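Hypothetical methylmalonyl-CoA decarboxylase alpha subunit (Sulfolobus tokodaii, PDB 1X0U) is of unproven function but belongs to the carboxyl transferase family of the ClpP/crotonase clan and assembles as six copies of the chain. Local coordinates at residues Val231-Val236 against Leu305-His310; Asn290-Ile295 against Ala331-Glu336; Gln313-Gly318 against Ile343-Lys348; Lys389-Phe394 against Ala413-Ser418. One frame throughout, in Å; residues are numbered along the deposited sequence.

Contact 1 (Val231-Val236 against Leu305-His310); sequences VVHFMV and LEVHKH
The imidazoles of His233 and His308 meet obliquely, their planes 37° apart and their centroids 4.5 Å from each other. The approach is off-centre: His233 CD2 stands over one face of the His308 ring, displaced toward its rim, and is 3.4 Å from His308 CE1. At the edge of the same ring, near its plane, Val232 O comes within 3.1 Å of His308 CD2. Both rings are held from outside the pair, His233 ND1 by Ile188 N and His308 NE2 by Gly230 O, which fixes how each is turned. Their backbones are tied as well: His308 N donates to His233 O (2.9 Å) on a lone pair in the carbonyl plane. A water donates to His233 O and to Glu306 O and accepts from Lys309 N, bridging the two segments beside that bond. Phe234 crosses Val307 obliquely, CZ lying 3.8 Å from CG2; it also reaches Leu305 at about a right angle, though the model is too tight there to be trusted in detail. Further out, Met235 bends at chi3 (70°), which brings CE to 3.9 Å from His310 ND1. Strands 234-236 and 305-307 run at 114° to each other, each the outermost of its own sheet within the chain, so this is the buried seam between the two crotonase-like halves characteristic of carboxyl transferase subunits.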
loop_
_atom_site.group_PDB
_atom_site.type_symbol
_atom_site.label_atom_id
_atom_site.label_comp_id
_atom_site.label_asym_id
_atom_site.label_seq_id
_atom_site.Cartn_x
_atom_site.Cartn_y
_atom_site.Cartn_z
ATOM N N VAL A 231 -1.998 -17.367 35.071
ATOM C CA VAL A 231 -1.921 -15.917 34.934
ATOM C C VAL A 231 -0.492 -15.398 34.960
ATOM O O VAL A 231 -0.157 -14.451 34.256
ATOM C CB VAL A 231 -2.730 -15.211 36.050
ATOM C CG1 VAL A 231 -2.508 -13.715 35.999
ATOM C CG2 VAL A 231 -4.205 -15.521 35.892
ATOM N N VAL A 232 0.344 -16.020 35.782
ATOM C CA VAL A 232 1.733 -15.621 35.910
ATOM C C VAL A 232 2.601 -16.502 35.029
ATOM O O VAL A 232 2.388 -17.709 34.964
ATOM C CB VAL A 232 2.184 -15.729 37.377
ATOM C CG1 VAL A 232 3.709 -15.723 37.475
ATOM C CG2 VAL A 232 1.603 -14.559 38.162
ATOM N N HIS A 233 3.580 -15.894 34.358
ATOM C CA HIS A 233 4.477 -16.626 33.462
ATOM C C HIS A 233 5.790 -17.016 34.128
ATOM O O HIS A 233 6.378 -18.037 33.791
ATOM C CB HIS A 233 4.754 -15.801 32.195
ATOM C CG HIS A 233 3.517 -15.445 31.439
ATOM N ND1 HIS A 233 2.779 -14.315 31.717
ATOM C CD2 HIS A 233 2.832 -16.118 30.486
ATOM C CE1 HIS A 233 1.690 -14.311 30.968
ATOM N NE2 HIS A 233 1.700 -15.395 30.215
ATOM N N PHE A 234 6.251 -16.192 35.063
ATOM C CA PHE A 234 7.482 -16.478 35.793
ATOM C C PHE A 234 7.275 -16.142 37.254
ATOM O O PHE A 234 6.803 -15.041 37.585
ATOM C CB PHE A 234 8.655 -15.630 35.311
ATOM C CG PHE A 234 8.960 -15.766 33.864
ATOM C CD1 PHE A 234 8.500 -14.820 32.951
ATOM C CD2 PHE A 234 9.745 -16.813 33.408
ATOM C CE1 PHE A 234 8.822 -14.910 31.604
ATOM C CE2 PHE A 234 10.067 -16.914 32.066
ATOM C CZ PHE A 234 9.610 -15.963 31.159
ATOM N N MET A 235 7.625 -17.087 38.123
ATOM C CA MET A 235 7.519 -16.868 39.558
ATOM C C MET A 235 8.933 -16.807 40.098
ATOM O O MET A 235 9.756 -17.659 39.785
ATOM C CB MET A 235 6.754 -17.999 40.236
ATOM C CG MET A 235 6.701 -17.850 41.741
ATOM S SD MET A 235 5.476 -18.944 42.470
ATOM C CE MET A 235 6.276 -20.552 42.216
ATOM N N VAL A 236 9.215 -15.798 40.910
ATOM C CA VAL A 236 10.549 -15.625 41.457
ATOM C C VAL A 236 10.535 -15.331 42.959
ATOM O O VAL A 236 9.503 -14.980 43.528
ATOM C CB VAL A 236 11.278 -14.497 40.696
ATOM C CG1 VAL A 236 10.567 -13.173 40.915
ATOM C CG2 VAL A 236 12.692 -14.422 41.135
ATOM N N LEU A 305 15.398 -20.333 28.840
ATOM C CA LEU A 305 14.583 -19.475 29.698
ATOM C C LEU A 305 13.177 -20.031 29.532
ATOM O O LEU A 305 12.503 -19.787 28.518
ATOM C CB LEU A 305 14.653 -18.008 29.236
ATOM C CG LEU A 305 14.071 -16.953 30.197
ATOM C CD1 LEU A 305 14.146 -15.568 29.593
ATOM C CD2 LEU A 305 12.641 -17.286 30.496
ATOM N N GLU A 306 12.736 -20.789 30.529
ATOM C CA GLU A 306 11.432 -21.426 30.450
ATOM C C GLU A 306 10.244 -20.585 30.889
ATOM O O GLU A 306 10.192 -20.083 32.014
ATOM C CB GLU A 306 11.444 -22.743 31.226
ATOM C CG GLU A 306 10.227 -23.599 30.942
ATOM C CD GLU A 306 10.403 -25.023 31.409
ATOM O OE1 GLU A 306 11.553 -25.445 31.598
ATOM O OE2 GLU A 306 9.398 -25.728 31.577
ATOM N N VAL A 307 9.289 -20.452 29.974
ATOM C CA VAL A 307 8.064 -19.694 30.203
ATOM C C VAL A 307 7.009 -20.626 30.807
ATOM O O VAL A 307 6.885 -21.779 30.386
ATOM C CB VAL A 307 7.531 -19.112 28.859
ATOM C CG1 VAL A 307 6.227 -18.349 29.075
ATOM C CG2 VAL A 307 8.568 -18.200 28.252
ATOM N N HIS A 308 6.246 -20.126 31.782
ATOM C CA HIS A 308 5.208 -20.931 32.433
ATOM C C HIS A 308 5.773 -22.245 32.978
ATOM O O HIS A 308 5.102 -23.281 32.957
ATOM C CB HIS A 308 4.096 -21.241 31.433
ATOM C CG HIS A 308 2.954 -20.273 31.466
ATOM N ND1 HIS A 308 2.229 -19.937 30.339
ATOM C CD2 HIS A 308 2.365 -19.622 32.500
ATOM C CE1 HIS A 308 1.244 -19.126 30.677
ATOM N NE2 HIS A 308 1.302 -18.919 31.982
ATOM N N LYS A 309 7.004 -22.199 33.470
ATOM C CA LYS A 309 7.663 -23.393 33.984
ATOM C C LYS A 309 6.810 -24.236 34.935
ATOM O O LYS A 309 6.733 -25.452 34.786
ATOM C CB LYS A 309 8.975 -23.008 34.677
ATOM C CG LYS A 309 9.868 -24.196 35.001
ATOM C CD LYS A 309 11.219 -23.750 35.550
ATOM C CE LYS A 309 12.089 -24.949 35.925
ATOM N NZ LYS A 309 13.462 -24.537 36.355
ATOM N N HIS A 310 6.142 -23.585 35.882
ATOM C CA HIS A 310 5.336 -24.292 36.869
ATOM C C HIS A 310 3.864 -24.511 36.550
ATOM O O HIS A 310 3.132 -25.078 37.360
ATOM C CB HIS A 310 5.482 -23.587 38.218
ATOM C CG HIS A 310 6.905 -23.390 38.625
ATOM N ND1 HIS A 310 7.435 -22.148 38.903
ATOM C CD2 HIS A 310 7.931 -24.270 38.724
ATOM C CE1 HIS A 310 8.728 -22.270 39.150
ATOM N NE2 HIS A 310 9.054 -23.547 39.047
HETATM O O HOH W 1 8.570 -19.816 34.213
#

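Contact 2 (Asn290-Ile295 against Ala331-Glu336); sequences NMREII and ANNPEE
Apolar contact centres on Met291, whose side chain faces the end of the strand. Its CB rests 3.7 Å from Pro334 CD, and its CG lies 3.8 Å from Ala331 CB. CG also presses on a backbone oxygen, Asn332 O, at 3.3 Å. The chain turns at chi2 (63°), keeping SD close to Ala331 CB and Asn332 O instead of running straight on. Ile316 and Leu366, from the two strands flanking 325-332, also touch this methionine.

What meets here is the first turn of helix 291-298 and the last residues of strand 325-332, which leave the second crotonase-like sheet through a type I turn from Asn333 to Glu336. Asn290 is the N-cap of the helix: its OD1 receives a weak bond from Arg292 N.

Polar contact runs through water. Glu335 approaches the cap residue, OE1 lying 3.4 Å from Asn290 CA, with carboxylate and amide planes nearly parallel (11° apart). Arg292 NH1 and Glu335 OE2 are 4.2 Å apart, beyond a salt bridge. Two waters occupy the gap, each accepting from NH1; one of them sits in the guanidinium plane at its edge, 2.9 Å from Arg292 NH1, and donates to Glu335 OE2. A further water accepts weakly from Met291 N and donates to Asn290 OD1 and, weakly, to Glu335 OE2, so solvent serves the opening helix turn too. Arg292 NE is engaged elsewhere, in a salt bridge with Glu306.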
loop_
_atom_site.group_PDB
_atom_site.type_symbol
_atom_site.label_atom_id
_atom_site.label_comp_id
_atom_site.label_asym_id
_atom_site.label_seq_id
_atom_site.Cartn_x
_atom_site.Cartn_y
_atom_site.Cartn_z
ATOM N N ASN A 290 13.529 -37.407 30.413
ATOM C CA ASN A 290 13.659 -35.966 30.566
ATOM C C ASN A 290 13.774 -35.212 29.241
ATOM O O ASN A 290 14.864 -35.122 28.670
ATOM C CB ASN A 290 14.876 -35.653 31.443
ATOM C CG ASN A 290 14.936 -34.203 31.849
ATOM O OD1 ASN A 290 13.969 -33.459 31.678
ATOM N ND2 ASN A 290 16.065 -33.791 32.404
ATOM N N MET A 291 12.654 -34.669 28.762
ATOM C CA MET A 291 12.639 -33.916 27.503
ATOM C C MET A 291 13.517 -32.669 27.597
ATOM O O MET A 291 14.100 -32.222 26.600
ATOM C CB MET A 291 11.200 -33.518 27.133
ATOM C CG MET A 291 11.065 -32.633 25.877
ATOM S SD MET A 291 11.611 -33.393 24.310
ATOM C CE MET A 291 12.984 -32.364 23.901
ATOM N N ARG A 292 13.624 -32.114 28.799
ATOM C CA ARG A 292 14.438 -30.922 28.994
ATOM C C ARG A 292 15.901 -31.227 28.721
ATOM O O ARG A 292 16.670 -30.343 28.359
ATOM C CB ARG A 292 14.306 -30.391 30.425
ATOM C CG ARG A 292 12.935 -29.871 30.788
ATOM C CD ARG A 292 12.995 -29.029 32.068
ATOM N NE ARG A 292 11.701 -28.425 32.362
ATOM C CZ ARG A 292 10.655 -29.101 32.817
ATOM N NH1 ARG A 292 10.758 -30.404 33.043
ATOM N NH2 ARG A 292 9.501 -28.480 33.025
ATOM N N GLU A 293 16.292 -32.482 28.904
ATOM C CA GLU A 293 17.678 -32.854 28.683
ATOM C C GLU A 293 17.987 -32.802 27.207
ATOM O O GLU A 293 19.104 -32.483 26.805
ATOM C CB GLU A 293 17.967 -34.252 29.244
ATOM C CG GLU A 293 19.415 -34.658 29.086
ATOM C CD GLU A 293 20.364 -33.646 29.696
ATOM O OE1 GLU A 293 21.462 -33.451 29.134
ATOM O OE2 GLU A 293 20.019 -33.050 30.743
ATOM N N ILE A 294 16.987 -33.101 26.391
ATOM C CA ILE A 294 17.166 -33.052 24.954
ATOM C C ILE A 294 17.309 -31.596 24.516
ATOM O O ILE A 294 18.146 -31.283 23.665
ATOM C CB ILE A 294 15.984 -33.712 24.217
ATOM C CG1 ILE A 294 15.905 -35.197 24.598
ATOM C CG2 ILE A 294 16.158 -33.552 22.720
ATOM C CD1 ILE A 294 14.782 -35.965 23.908
ATOM N N ILE A 295 16.513 -30.697 25.099
ATOM C CA ILE A 295 16.636 -29.297 24.708
ATOM C C ILE A 295 18.016 -28.758 25.101
ATOM O O ILE A 295 18.685 -28.146 24.272
ATOM C CB ILE A 295 15.520 -28.367 25.327
ATOM C CG1 ILE A 295 15.694 -28.251 26.833
ATOM C CG2 ILE A 295 14.122 -28.910 25.027
ATOM C CD1 ILE A 295 14.589 -27.439 27.512
ATOM N N ALA A 331 7.812 -28.212 23.332
ATOM C CA ALA A 331 8.149 -29.627 23.424
ATOM C C ALA A 331 7.305 -30.361 24.451
ATOM O O ALA A 331 7.198 -29.920 25.590
ATOM C CB ALA A 331 9.632 -29.764 23.760
ATOM N N ASN A 332 6.708 -31.478 24.047
ATOM C CA ASN A 332 5.876 -32.269 24.946
ATOM C C ASN A 332 6.728 -32.855 26.065
ATOM O O ASN A 332 7.873 -33.251 25.846
ATOM C CB ASN A 332 5.180 -33.381 24.175
ATOM C CG ASN A 332 4.400 -32.854 22.987
ATOM O OD1 ASN A 332 3.423 -32.112 23.144
ATOM N ND2 ASN A 332 4.837 -33.216 21.791
ATOM N N ASN A 333 6.168 -32.886 27.269
ATOM C CA ASN A 333 6.889 -33.393 28.432
ATOM C C ASN A 333 6.312 -34.736 28.839
ATOM O O ASN A 333 5.185 -34.814 29.322
ATOM C CB ASN A 333 6.774 -32.396 29.594
ATOM C CG ASN A 333 7.611 -32.799 30.802
ATOM O OD1 ASN A 333 7.581 -32.136 31.845
ATOM N ND2 ASN A 333 8.359 -33.878 30.669
ATOM N N PRO A 334 7.081 -35.815 28.637
ATOM C CA PRO A 334 6.672 -37.185 28.972
ATOM C C PRO A 334 6.429 -37.371 30.471
ATOM O O PRO A 334 5.587 -38.166 30.885
ATOM C CB PRO A 334 7.855 -38.030 28.490
ATOM C CG PRO A 334 8.505 -37.190 27.433
ATOM C CD PRO A 334 8.419 -35.803 28.025
ATOM N N GLU A 335 7.173 -36.623 31.271
ATOM C CA GLU A 335 7.084 -36.697 32.723
ATOM C C GLU A 335 5.775 -36.201 33.354
ATOM O O GLU A 335 5.534 -36.445 34.528
ATOM C CB GLU A 335 8.269 -35.954 33.327
ATOM C CG GLU A 335 9.592 -36.610 33.011
ATOM C CD GLU A 335 10.785 -35.764 33.409
ATOM O OE1 GLU A 335 11.897 -36.328 33.463
ATOM O OE2 GLU A 335 10.611 -34.545 33.659
ATOM N N GLU A 336 4.929 -35.524 32.581
ATOM C CA GLU A 336 3.651 -35.037 33.111
ATOM C C GLU A 336 2.544 -35.417 32.140
ATOM O O GLU A 336 2.607 -35.058 30.973
ATOM C CB GLU A 336 3.701 -33.511 33.311
ATOM C CG GLU A 336 2.447 -32.891 33.918
ATOM C CD GLU A 336 2.109 -33.433 35.306
ATOM O OE1 GLU A 336 3.042 -33.856 36.029
ATOM O OE2 GLU A 336 0.909 -33.424 35.678
HETATM O O HOH W 2 11.058 -33.488 30.713
HETATM O O HOH W 3 12.525 -32.358 33.768
HETATM O O HOH W 4 9.119 -32.427 34.277
#

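Contact 3 (Gln313-Gly318 against Ile343-Lys348); sequences QNIIVG and IDAADK
Lys348 reaches from the helix to Ile315 and Val317 on the strand, its chain fully extended beyond CG. CB begins the contact 4.0 Å from Ile315 CD1; CG touches both that methyl and Val317 CG2, and CD presses tightly on Ile315 CD1 at 3.4 Å. CE comes within 3.8 Å of Val317 CG2, and it also closes on Ile315 O. Lys348 NZ then donates to Ile315 O at 2.8 Å, nearly along the C=O axis (167°). On another side NZ donates to a water that also takes a weak bond from Val317 N.

The helix keeps close to the strand one turn earlier, where a small residue stands. Ala345 CB is only 3.2 Å from Ile315 CD1, a strained approach, and Asn314 CB also touches the Ala345 methyl, at 3.6 Å from Ala345 CB. Ile315 CG1 sits in the crowded position between backbone N and carbonyl carbon (chi1 84°); a chi2 of -71° then turns CD1 to Ala345. Strand 315-318 and helix 343-348 run nearly parallel, 8.9 Å apart at closest approach. Helix 343-358 belongs to the beta-alpha-beta crossover from strand 325-332 to its parallel neighbour 363-369, and here it packs on the adjoining strand of the sheet.

The carbonyls of His308, Trp311 and Ala312 also lie within hydrogen-bonding distance of NZ and must share its protons, so the ammonium gathers oxygens of the turn between strands 305-307 and 315-322. With more oxygens around it than it has protons, the buried amine is probably kept charged, pinning that turn to the helix through a side chain whose methylenes are sheathed in aliphatic groups.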
loop_
_atom_site.group_PDB
_atom_site.type_symbol
_atom_site.label_atom_id
_atom_site.label_comp_id
_atom_site.label_asym_id
_atom_site.label_seq_id
_atom_site.Cartn_x
_atom_site.Cartn_y
_atom_site.Cartn_z
ATOM N N GLN A 313 3.004 -28.491 33.189
ATOM C CA GLN A 313 4.323 -29.021 32.860
ATOM C C GLN A 313 4.098 -30.059 31.767
ATOM O O GLN A 313 5.017 -30.674 31.242
ATOM C CB GLN A 313 4.956 -29.624 34.111
ATOM C CG GLN A 313 4.972 -28.637 35.263
ATOM C CD GLN A 313 5.957 -29.005 36.351
ATOM O OE1 GLN A 313 5.788 -30.009 37.057
ATOM N NE2 GLN A 313 7.003 -28.192 36.493
ATOM N N ASN A 314 2.818 -30.201 31.465
ATOM C CA ASN A 314 2.222 -31.042 30.446
ATOM C C ASN A 314 3.043 -30.833 29.147
ATOM O O ASN A 314 3.312 -31.780 28.406
ATOM C CB ASN A 314 0.755 -30.551 30.348
ATOM C CG ASN A 314 -0.049 -31.248 29.293
ATOM O OD1 ASN A 314 0.353 -31.335 28.135
ATOM N ND2 ASN A 314 -1.217 -31.721 29.675
ATOM N N ILE A 315 3.431 -29.583 28.873
ATOM C CA ILE A 315 4.261 -29.265 27.710
ATOM C C ILE A 315 5.272 -28.210 28.120
ATOM O O ILE A 315 5.056 -27.477 29.081
ATOM C CB ILE A 315 3.455 -28.731 26.472
ATOM C CG1 ILE A 315 3.189 -27.232 26.591
ATOM C CG2 ILE A 315 2.151 -29.483 26.345
ATOM C CD1 ILE A 315 2.184 -26.860 27.638
ATOM N N ILE A 316 6.375 -28.133 27.392
ATOM C CA ILE A 316 7.422 -27.169 27.705
ATOM C C ILE A 316 7.591 -26.136 26.606
ATOM O O ILE A 316 7.580 -26.465 25.414
ATOM C CB ILE A 316 8.770 -27.863 27.890
ATOM C CG1 ILE A 316 8.655 -28.955 28.964
ATOM C CG2 ILE A 316 9.822 -26.840 28.266
ATOM C CD1 ILE A 316 9.668 -30.099 28.782
ATOM N N VAL A 317 7.749 -24.881 27.010
ATOM C CA VAL A 317 7.943 -23.793 26.062
ATOM C C VAL A 317 8.925 -22.808 26.656
ATOM O O VAL A 317 8.919 -22.564 27.863
ATOM C CB VAL A 317 6.611 -23.041 25.732
ATOM C CG1 VAL A 317 5.616 -23.999 25.063
ATOM C CG2 VAL A 317 6.009 -22.409 27.004
ATOM N N GLY A 318 9.773 -22.246 25.808
ATOM C CA GLY A 318 10.738 -21.291 26.290
ATOM C C GLY A 318 11.634 -20.779 25.189
ATOM O O GLY A 318 11.491 -21.162 24.016
ATOM N N ILE A 343 -5.976 -28.880 28.345
ATOM C CA ILE A 343 -6.553 -27.532 28.224
ATOM C C ILE A 343 -5.546 -26.447 28.613
ATOM O O ILE A 343 -5.307 -25.495 27.861
ATOM C CB ILE A 343 -7.782 -27.363 29.133
ATOM C CG1 ILE A 343 -8.977 -28.104 28.544
ATOM C CG2 ILE A 343 -8.125 -25.893 29.287
ATOM C CD1 ILE A 343 -10.228 -28.015 29.406
ATOM N N ASP A 344 -4.966 -26.590 29.801
ATOM C CA ASP A 344 -3.990 -25.631 30.292
ATOM C C ASP A 344 -2.783 -25.552 29.368
ATOM O O ASP A 344 -2.300 -24.469 29.048
ATOM C CB ASP A 344 -3.518 -26.024 31.699
ATOM C CG ASP A 344 -4.589 -25.819 32.760
ATOM O OD1 ASP A 344 -4.353 -26.203 33.924
ATOM O OD2 ASP A 344 -5.658 -25.274 32.440
ATOM N N ALA A 345 -2.300 -26.715 28.946
ATOM C CA ALA A 345 -1.131 -26.806 28.080
ATOM C C ALA A 345 -1.419 -26.214 26.710
ATOM O O ALA A 345 -0.582 -25.520 26.134
ATOM C CB ALA A 345 -0.699 -28.259 27.954
ATOM N N ALA A 346 -2.606 -26.485 26.187
ATOM C CA ALA A 346 -2.982 -25.932 24.894
ATOM C C ALA A 346 -2.935 -24.399 25.005
ATOM O O ALA A 346 -2.447 -23.717 24.092
ATOM C CB ALA A 346 -4.385 -26.402 24.508
ATOM N N ASP A 347 -3.418 -23.859 26.130
ATOM C CA ASP A 347 -3.405 -22.407 26.332
ATOM C C ASP A 347 -1.981 -21.879 26.423
ATOM O O ASP A 347 -1.618 -20.894 25.791
ATOM C CB ASP A 347 -4.161 -22.015 27.608
ATOM C CG ASP A 347 -5.655 -22.107 27.444
ATOM O OD1 ASP A 347 -6.125 -22.062 26.296
ATOM O OD2 ASP A 347 -6.358 -22.213 28.462
ATOM N N LYS A 348 -1.179 -22.545 27.234
ATOM C CA LYS A 348 0.210 -22.169 27.412
ATOM C C LYS A 348 0.936 -22.157 26.058
ATOM O O LYS A 348 1.526 -21.156 25.661
ATOM C CB LYS A 348 0.842 -23.168 28.382
ATOM C CG LYS A 348 2.357 -23.202 28.449
ATOM C CD LYS A 348 2.748 -24.148 29.583
ATOM C CE LYS A 348 4.219 -24.497 29.607
ATOM N NZ LYS A 348 4.499 -25.311 30.840
HETATM O O HOH W 5 7.237 -24.553 30.254
#

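Contact 4 (Lys389-Phe394 against Ala413-Ser418); sequences KMLYAF and AHIAMS
Leu391 and Phe394 project as two bumps from one helix toward the last turn of another, with Ala416 set between them. Leu391 CD2 fits against the alanine's CA and CB: it is 3.5 Å from Ala416 CA, a tight fit, and 3.8 Å from Ala416 CB. The same methyl also touches Ile415 CG2. The small side chain of Ala416 is consistent with the close approach of the backbones, the CA atoms of Leu391 and Ala416 being 5.2 Å apart.

On the adjoining side Met390 bends at chi3 (71°), which turns CE in to 3.5 Å from Ala416 O. Met390 and Met417 lie side by side, pointing the same way, and Met390 CE is 4.0 Å from Met417 SD. Met417 O is taken by Ser365 OG.

Phe394 packs against the residues that follow the helix end. Its ring face receives Ser418 CB in a CH-pi contact, the carbon 3.7 Å from the centroid and 3° off the ring normal, almost exactly over the centre. Ser418 leaves the helix with positive phi, and its CB lies over the ring. At the ring's edge lies Ala416 O, 3.5 Å from Phe394 CD1. Helix 383-396 thus packs on the end of helix 411-416, and beyond Leu391 and Ile415 stand Tyr180 and Tyr150 of the second subunit.

No hydrogen bond crosses between the two segments. Ala416 O, at the end of a helix, faces a methyl and an aromatic C-H, which probably adds a slight electrostatic attraction to a join resting mainly on shape.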
loop_
_atom_site.group_PDB
_atom_site.type_symbol
_atom_site.label_atom_id
_atom_site.label_comp_id
_atom_site.label_asym_id
_atom_site.label_seq_id
_atom_site.Cartn_x
_atom_site.Cartn_y
_atom_site.Cartn_z
ATOM N N LYS A 389 -6.762 -23.921 19.785
ATOM C CA LYS A 389 -5.917 -22.729 19.822
ATOM C C LYS A 389 -4.504 -22.983 19.295
ATOM O O LYS A 389 -3.915 -22.126 18.651
ATOM C CB LYS A 389 -5.855 -22.170 21.250
ATOM C CG LYS A 389 -7.179 -21.599 21.768
ATOM C CD LYS A 389 -7.072 -21.158 23.227
ATOM C CE LYS A 389 -8.412 -20.620 23.756
ATOM N NZ LYS A 389 -8.378 -20.379 25.237
ATOM N N MET A 390 -3.956 -24.156 19.580
ATOM C CA MET A 390 -2.617 -24.487 19.100
ATOM C C MET A 390 -2.626 -24.609 17.580
ATOM O O MET A 390 -1.702 -24.147 16.909
ATOM C CB MET A 390 -2.132 -25.803 19.718
ATOM C CG MET A 390 -1.738 -25.689 21.192
ATOM S SD MET A 390 -1.100 -27.232 21.897
ATOM C CE MET A 390 0.470 -27.328 21.080
ATOM N N LEU A 391 -3.673 -25.232 17.050
ATOM C CA LEU A 391 -3.817 -25.429 15.610
ATOM C C LEU A 391 -3.862 -24.069 14.904
ATOM O O LEU A 391 -3.183 -23.853 13.897
ATOM C CB LEU A 391 -5.097 -26.214 15.318
ATOM C CG LEU A 391 -5.198 -27.604 15.960
ATOM C CD1 LEU A 391 -6.573 -28.190 15.731
ATOM C CD2 LEU A 391 -4.128 -28.521 15.379
ATOM N N TYR A 392 -4.660 -23.162 15.462
ATOM C CA TYR A 392 -4.821 -21.825 14.932
ATOM C C TYR A 392 -3.491 -21.092 15.010
ATOM O O TYR A 392 -3.002 -20.554 14.023
ATOM C CB TYR A 392 -5.880 -21.066 15.744
ATOM C CG TYR A 392 -6.216 -19.684 15.205
ATOM C CD1 TYR A 392 -5.277 -18.646 15.235
ATOM C CD2 TYR A 392 -7.456 -19.427 14.635
ATOM C CE1 TYR A 392 -5.573 -17.379 14.703
ATOM C CE2 TYR A 392 -7.758 -18.172 14.101
ATOM C CZ TYR A 392 -6.813 -17.156 14.136
ATOM O OH TYR A 392 -7.111 -15.932 13.581
ATOM N N ALA A 393 -2.898 -21.090 16.196
ATOM C CA ALA A 393 -1.637 -20.397 16.400
ATOM C C ALA A 393 -0.513 -20.808 15.437
ATOM O O ALA A 393 0.203 -19.950 14.917
ATOM C CB ALA A 393 -1.209 -20.565 17.839
ATOM N N PHE A 394 -0.334 -22.108 15.202
ATOM C CA PHE A 394 0.709 -22.550 14.269
ATOM C C PHE A 394 0.311 -22.210 12.831
ATOM O O PHE A 394 1.119 -21.695 12.061
ATOM C CB PHE A 394 0.954 -24.064 14.384
ATOM C CG PHE A 394 2.045 -24.435 15.349
ATOM C CD1 PHE A 394 1.811 -25.356 16.361
ATOM C CD2 PHE A 394 3.313 -23.882 15.227
ATOM C CE1 PHE A 394 2.819 -25.719 17.234
ATOM C CE2 PHE A 394 4.335 -24.237 16.098
ATOM C CZ PHE A 394 4.087 -25.161 17.105
ATOM N N ALA A 413 -3.067 -34.461 18.388
ATOM C CA ALA A 413 -1.902 -33.886 19.044
ATOM C C ALA A 413 -0.718 -33.878 18.084
ATOM O O ALA A 413 0.180 -33.042 18.188
ATOM C CB ALA A 413 -1.577 -34.664 20.314
ATOM N N HIS A 414 -0.723 -34.807 17.137
ATOM C CA HIS A 414 0.339 -34.880 16.136
ATOM C C HIS A 414 0.227 -33.625 15.281
ATOM O O HIS A 414 1.211 -32.927 15.017
ATOM C CB HIS A 414 0.148 -36.122 15.251
ATOM C CG HIS A 414 0.981 -36.116 14.004
ATOM N ND1 HIS A 414 0.430 -36.060 12.740
ATOM C CD2 HIS A 414 2.322 -36.187 13.824
ATOM C CE1 HIS A 414 1.394 -36.100 11.837
ATOM N NE2 HIS A 414 2.552 -36.176 12.468
ATOM N N ILE A 415 -1.000 -33.355 14.856
ATOM C CA ILE A 415 -1.312 -32.201 14.027
ATOM C C ILE A 415 -1.052 -30.916 14.790
ATOM O O ILE A 415 -0.504 -29.963 14.245
ATOM C CB ILE A 415 -2.805 -32.230 13.597
ATOM C CG1 ILE A 415 -3.115 -33.572 12.939
ATOM C CG2 ILE A 415 -3.108 -31.074 12.627
ATOM C CD1 ILE A 415 -4.582 -33.812 12.712
ATOM N N ALA A 416 -1.430 -30.905 16.065
ATOM C CA ALA A 416 -1.266 -29.719 16.900
ATOM C C ALA A 416 0.180 -29.359 17.213
ATOM O O ALA A 416 0.451 -28.277 17.735
ATOM C CB ALA A 416 -2.061 -29.885 18.206
ATOM N N MET A 417 1.119 -30.243 16.905
ATOM C CA MET A 417 2.507 -29.913 17.192
ATOM C C MET A 417 3.183 -29.278 15.984
ATOM O O MET A 417 4.357 -28.917 16.047
ATOM C CB MET A 417 3.282 -31.154 17.658
ATOM C CG MET A 417 2.933 -31.611 19.081
ATOM S SD MET A 417 3.099 -30.276 20.290
ATOM C CE MET A 417 4.899 -30.132 20.409
ATOM N N SER A 418 2.414 -29.139 14.900
ATOM C CA SER A 418 2.835 -28.533 13.627
ATOM C C SER A 418 3.302 -29.517 12.560
ATOM O O SER A 418 4.411 -30.051 12.627
ATOM C CB SER A 418 3.933 -27.481 13.828
ATOM O OG SER A 418 4.336 -26.941 12.568
#

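Contact 1 comes first in the chain and joins the edge strands of the two sheets; contacts 2 to 4 all lie in the second of the two crotonase-like halves. Contacts 1 and 2 interleave, their centres about 16 Å apart, and touch through the Glu306-Arg292 salt bridge. Contacts 2 and 3, with centres about 12 Å apart, also alternate and share the neighbouring strands 315-322 and 325-332. Contact 3 meets contact 1 (centres about 11 Å apart) by strand pairing and contact 4 (centres about 12 Å apart) through the Asp347-Lys389 salt bridge. Contacts 1 and 4, centres about 22 Å apart, do not touch. The four thus form a continuous path from the seam between halves, across the sheet, to helices facing the second subunit.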